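Local coordinates for 3-oxoacyl-(Acyl-carrier protein) synthase (Burkholderia xenovorans, PDB 4EFI), which probably catalyses the condensation of acyl groups with an acyl-carrier-protein-bound extender unit, as a thiolase-fold synthase of the KAS III family, at residues Lys76-Gly80 against Leu81-Ala85; Leu102-Thr105 against Ala106-Leu109; Asp156-Ser159 against Lys160-Asp163. All coordinates share one frame; numbering follows the deposited sequence.

Contact 1: residues Lys76-Gly80 against Leu81-Ala85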
# COMPACT_ATOMS: atom_id res chain seq x y z
N LYS A 76 0.45 10.94 -15.35
CA LYS A 76 -0.94 10.80 -15.73
C LYS A 76 -1.84 11.58 -14.77
O LYS A 76 -2.80 12.24 -15.20
CB LYS A 76 -1.31 9.31 -15.77
CG LYS A 76 -2.74 8.99 -16.11
CD LYS A 76 -3.05 9.28 -17.56
CE LYS A 76 -4.44 8.78 -17.92
NZ LYS A 76 -4.65 8.84 -19.40
N LEU A 77 -1.54 11.50 -13.48
CA LEU A 77 -2.32 12.21 -12.47
C LEU A 77 -2.26 13.73 -12.66
O LEU A 77 -3.29 14.41 -12.66
CB LEU A 77 -1.79 11.84 -11.09
CG LEU A 77 -2.37 12.57 -9.88
CD1 LEU A 77 -3.82 12.23 -9.64
CD2 LEU A 77 -1.54 12.25 -8.63
N LEU A 78 -1.05 14.26 -12.81
CA LEU A 78 -0.88 15.69 -12.98
C LEU A 78 -1.56 16.18 -14.26
O LEU A 78 -2.17 17.26 -14.28
CB LEU A 78 0.59 16.09 -13.00
CG LEU A 78 1.32 15.91 -11.66
CD1 LEU A 78 2.81 16.04 -11.84
CD2 LEU A 78 0.81 16.88 -10.60
N ALA A 79 -1.44 15.42 -15.35
CA ALA A 79 -2.09 15.79 -16.60
C ALA A 79 -3.59 15.80 -16.43
O ALA A 79 -4.26 16.69 -16.93
CB ALA A 79 -1.68 14.84 -17.70
N GLY A 80 -4.14 14.79 -15.77
CA GLY A 80 -5.57 14.74 -15.55
C GLY A 80 -6.10 15.88 -14.71
O GLY A 80 -7.15 16.45 -15.00
N LEU A 81 -5.41 16.19 -13.63
CA LEU A 81 -5.80 17.28 -12.75
C LEU A 81 -5.55 18.64 -13.36
O LEU A 81 -6.19 19.61 -12.96
CB LEU A 81 -5.03 17.20 -11.43
CG LEU A 81 -5.46 16.04 -10.54
CD1 LEU A 81 -4.51 15.91 -9.35
CD2 LEU A 81 -6.89 16.20 -10.05
N GLY A 82 -4.60 18.72 -14.29
CA GLY A 82 -4.18 20.01 -14.83
C GLY A 82 -3.36 20.81 -13.85
O GLY A 82 -3.32 22.04 -13.93
N TRP A 83 -2.66 20.12 -12.94
CA TRP A 83 -1.79 20.79 -11.99
C TRP A 83 -0.43 21.07 -12.63
O TRP A 83 0.22 20.14 -13.12
CB TRP A 83 -1.59 19.90 -10.77
CG TRP A 83 -2.74 19.87 -9.81
CD1 TRP A 83 -3.96 20.42 -9.98
CD2 TRP A 83 -2.74 19.27 -8.51
NE1 TRP A 83 -4.74 20.20 -8.87
CE2 TRP A 83 -4.00 19.49 -7.95
CE3 TRP A 83 -1.79 18.56 -7.77
CZ2 TRP A 83 -4.35 19.03 -6.67
CZ3 TRP A 83 -2.14 18.12 -6.49
CH2 TRP A 83 -3.40 18.36 -5.96
N GLN A 84 0.02 22.31 -12.56
CA GLN A 84 1.34 22.65 -13.07
C GLN A 84 2.42 22.17 -12.12
O GLN A 84 2.25 22.18 -10.90
CB GLN A 84 1.46 24.16 -13.29
CG GLN A 84 0.36 24.76 -14.17
CD GLN A 84 0.23 24.02 -15.46
OE1 GLN A 84 1.22 23.85 -16.18
NE2 GLN A 84 -0.96 23.55 -15.77
N ALA A 85 3.55 21.77 -12.67
CA ALA A 85 4.64 21.23 -11.84
C ALA A 85 5.10 22.22 -10.77
O ALA A 85 5.47 21.83 -9.67
CB ALA A 85 5.80 20.85 -12.75
O HOH W 1 -0.67 19.54 -15.88

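Contact 2: residues Leu102-Thr105 against Ala106-Leu109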
# COMPACT_ATOMS: atom_id res chain seq x y z
N LEU A 102 21.46 5.80 -1.88
CA LEU A 102 21.44 7.26 -1.79
C LEU A 102 21.79 7.75 -3.19
O LEU A 102 22.56 7.08 -3.89
CB LEU A 102 22.41 7.78 -0.72
CG LEU A 102 23.89 7.55 -0.97
CD1 LEU A 102 24.58 8.72 -1.69
CD2 LEU A 102 24.61 7.28 0.36
N PRO A 103 21.21 8.86 -3.64
CA PRO A 103 20.21 9.65 -2.95
C PRO A 103 18.84 9.00 -2.92
O PRO A 103 18.58 8.03 -3.62
CB PRO A 103 20.12 10.90 -3.82
CG PRO A 103 20.39 10.40 -5.23
CD PRO A 103 21.41 9.31 -5.03
N ALA A 104 17.97 9.56 -2.10
CA ALA A 104 16.59 9.13 -2.04
C ALA A 104 15.87 9.27 -3.39
O ALA A 104 16.10 10.22 -4.15
CB ALA A 104 15.86 9.93 -0.98
N THR A 105 14.96 8.36 -3.65
CA THR A 105 14.22 8.34 -4.91
C THR A 105 13.26 9.53 -5.03
O THR A 105 12.92 9.96 -6.14
CB THR A 105 13.53 6.97 -5.07
OG1 THR A 105 14.53 5.95 -5.15
CG2 THR A 105 12.69 6.89 -6.34
N ALA A 106 12.86 10.11 -3.89
CA ALA A 106 12.04 11.31 -3.96
C ALA A 106 12.75 12.42 -4.72
O ALA A 106 12.10 13.21 -5.39
CB ALA A 106 11.65 11.77 -2.57
N PHE A 107 14.07 12.49 -4.65
CA PHE A 107 14.82 13.51 -5.39
C PHE A 107 14.79 13.24 -6.88
O PHE A 107 14.67 14.17 -7.70
CB PHE A 107 16.27 13.61 -4.89
CG PHE A 107 16.36 14.15 -3.51
CD1 PHE A 107 16.18 15.51 -3.28
CD2 PHE A 107 16.59 13.31 -2.44
CE1 PHE A 107 16.21 16.01 -2.02
CE2 PHE A 107 16.62 13.82 -1.17
CZ PHE A 107 16.43 15.18 -0.96
N VAL A 108 14.84 11.97 -7.26
CA VAL A 108 14.74 11.59 -8.65
C VAL A 108 13.36 11.97 -9.18
O VAL A 108 13.21 12.50 -10.30
CB VAL A 108 14.93 10.08 -8.82
CG1 VAL A 108 14.72 9.67 -10.28
CG2 VAL A 108 16.29 9.66 -8.32
N LEU A 109 12.31 11.66 -8.42
CA LEU A 109 10.95 12.02 -8.82
C LEU A 109 10.78 13.53 -8.91
O LEU A 109 10.12 14.04 -9.83
CB LEU A 109 9.94 11.42 -7.86
CG LEU A 109 9.70 9.92 -8.01
CD1 LEU A 109 9.09 9.34 -6.76
CD2 LEU A 109 8.78 9.64 -9.21

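Contact 3: residues Asp156-Ser159 against Lys160-Asp163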
# COMPACT_ATOMS: atom_id res chain seq x y z
N ASP A 156 5.92 -0.25 -4.91
CA ASP A 156 6.92 -1.27 -4.58
C ASP A 156 7.07 -2.21 -5.76
O ASP A 156 6.13 -2.41 -6.55
CB ASP A 156 6.49 -2.09 -3.36
CG ASP A 156 7.31 -1.82 -2.12
OD1 ASP A 156 8.48 -1.39 -2.19
OD2 ASP A 156 6.76 -2.07 -1.03
N THR A 157 8.24 -2.83 -5.85
CA THR A 157 8.44 -3.97 -6.74
C THR A 157 8.96 -5.13 -5.89
O THR A 157 10.12 -5.53 -5.98
CB THR A 157 9.40 -3.69 -7.91
OG1 THR A 157 10.68 -3.33 -7.40
CG2 THR A 157 8.89 -2.55 -8.78
N ILE A 158 8.11 -5.68 -5.03
CA ILE A 158 8.53 -6.75 -4.13
C ILE A 158 8.95 -7.98 -4.91
O ILE A 158 9.71 -8.82 -4.40
CB ILE A 158 7.44 -7.14 -3.11
CG1 ILE A 158 7.15 -5.96 -2.19
CG2 ILE A 158 7.81 -8.41 -2.32
CD1 ILE A 158 8.34 -5.44 -1.43
N SER A 159 8.51 -8.13 -6.16
CA SER A 159 8.94 -9.27 -6.95
C SER A 159 10.48 -9.38 -7.01
O SER A 159 11.02 -10.49 -7.12
CB SER A 159 8.37 -9.22 -8.37
OG SER A 159 8.99 -8.18 -9.08
N LYS A 160 11.17 -8.25 -6.88
CA LYS A 160 12.62 -8.22 -7.00
C LYS A 160 13.34 -8.77 -5.75
O LYS A 160 14.56 -8.91 -5.75
CB LYS A 160 13.08 -6.79 -7.26
CG LYS A 160 12.66 -6.19 -8.60
CD LYS A 160 13.28 -4.79 -8.77
CE LYS A 160 12.58 -3.93 -9.79
NZ LYS A 160 12.96 -4.32 -11.17
N MET A 161 12.57 -8.99 -4.69
CA MET A 161 13.11 -9.53 -3.43
C MET A 161 12.62 -10.93 -3.08
O MET A 161 12.82 -11.39 -1.95
CB MET A 161 12.79 -8.58 -2.29
CG MET A 161 13.61 -7.29 -2.36
SD MET A 161 13.56 -6.32 -0.86
CE MET A 161 11.81 -6.32 -0.68
N ILE A 162 12.02 -11.62 -4.04
CA ILE A 162 11.47 -12.95 -3.79
C ILE A 162 12.44 -14.05 -4.19
O ILE A 162 13.06 -14.00 -5.26
CB ILE A 162 10.16 -13.13 -4.57
CG1 ILE A 162 9.15 -12.07 -4.13
CG2 ILE A 162 9.61 -14.54 -4.39
CD1 ILE A 162 9.04 -11.88 -2.61
N ASP A 163 12.58 -15.04 -3.33
CA ASP A 163 13.34 -16.23 -3.63
C ASP A 163 12.49 -17.12 -4.53
O ASP A 163 11.43 -17.58 -4.11
CB ASP A 163 13.64 -16.97 -2.33
CG ASP A 163 14.49 -18.21 -2.52
OD1 ASP A 163 14.61 -18.73 -3.65
OD2 ASP A 163 15.03 -18.68 -1.49

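Contact 1: residues Lys76-Gly80 against Leu81-Ala85
L81 N donates to L77 O in the last regular turn of helix 66-81 (2.9 Å, N-H...O angle 165°), and beyond it the chain leaves the helix, with W83 N bonding back to L78 O (3.2 Å) in that carbonyl's plane. G82, with positive phi, is where the chain departs from helical conformation; its N makes two weak bonds, one to L78 O and one to A79 O (3.3 Å). L78 O therefore receives W83 N, the weak bond from G82 N and a water, which also donates to W83 O and so bridges the two carbonyls across the turn.

L81 is shared between two apolar neighbours. L77 and L81, one helical turn apart, lie side by side and point the same way, meeting through their CD1 methyls at 3.8 Å. L81 CD1 also sits over the centre of the W83 ring, 3.8 Å above its plane. L78 meets W83 separately, the two crossing at about a right angle: L78 CD2 abuts W83 CB at 3.9 Å, a position reached with L78 CG anti to the carbonyl carbon (chi1 -68°), and lies obliquely to the indole. Outside the two segments, L77 packs on M179 and W83 on A181, both of strand 176-184, while R149 makes a cation-pi contact with the indole.

Positive phi at G82, the 6→1 bond from W83 N to L78 O and the weak bond from G82 N to A79 O together define a Schellman motif, with G82 as C-prime residue, terminating helix 66-81 ahead of the loop to strand 90-94.

Contact 2: residues Leu102-Thr105 against Ala106-Leu109
The F107 ring packs against A104, CD2 of F107 lying 3.8 Å from A104 CB. The ring also meets the backbone of A104: A104 O lies at the ring's edge, near its plane, 3.6 Å from F107 CD2. With CG anti to its own carbonyl carbon (chi1 -68°), F107 directs the ring back along the incoming chain, where P103 CB makes a looser, oblique approach. P103 itself follows a cis peptide bond.

The same A104 O accepts F107 N at 3.1 Å, but the donor stands 53° out of the carbonyl plane, a bent i+3 to i bond at the start of the helix. The next carbonyl, T105 O, accepts L109 N at 2.9 Å in a nearly straight bond (N-H...O 168°), the donor nearly along the C=O axis. V108 CB lies 3.4 Å from T105 O, and L109 CB and CG also flank that oxygen.

Further out, D123 of strand 120-124 bonds to the start of helix 105-112, probably fixing it: its OD2 accepts T105 N and its OD1 accepts A106 N. T105 OG1 is bonded to N99 N, while L109 packs on L91 and F93 of strand 90-94.

Thus the first amides of the helix are met by a carboxylate from a neighbouring strand. Its negative charge would be expected to interact favourably with the positive end of the helix dipole.

Contact 3: residues Asp156-Ser159 against Lys160-Asp163
T157 and K160 cross obliquely, the aliphatic part of the lysine running past the threonine hydroxyl with K160 CE 3.1 Å from T157 OG1. Chi1 of 60° sets that hydroxyl between the threonine's backbone N and carbonyl carbon, where the lysine methylenes pass it. The lysine chain is extended until it bends at its last torsion, and NZ bonds to T64 O.

I158 turns its CG2 branch to I162, 3.7 Å from I162 CD1. Its other methyl, I158 CD1, approaches M161 CE at 3.7 Å, a tentative contact because M161 has two deposited conformers and the distance belongs to one.

Successive i+3 to i backbone bonds form the turn that brings these side chains together: K160 N to T157 O (3.1 Å) and M161 N to I158 O (2.9 Å), their donors 44° and 52° out of the carbonyl planes. A weak bond from I162 N to S159 O follows.

The 3-10 turn thus separates its chemistry: I158 makes apolar contact with I162, whereas the lysine methylenes slide past the T157 hydroxyl to carry the NZ charge to T64 O, and S159 OG is bonded to D175 OD2.

From the N terminus the three contacts come in series, none nested in or crossing another, and each closes a local turn in an unbroken run of chain. Contact 1 marks the exit from helix 66-81 into the loop before strand 90-94, and contact 2 the entry from the next loop into helix 105-112. Contact 3 turns the chain after strand 149-156, toward helix 167-170. Strands 90-94 and 149-156 are parallel neighbours in the six-stranded sheet, which all three contacts adjoin. Centres of contacts 1 and 2 are about 21 Å apart, those of 2 and 3 about 20 Å apart, and no two contacts touch.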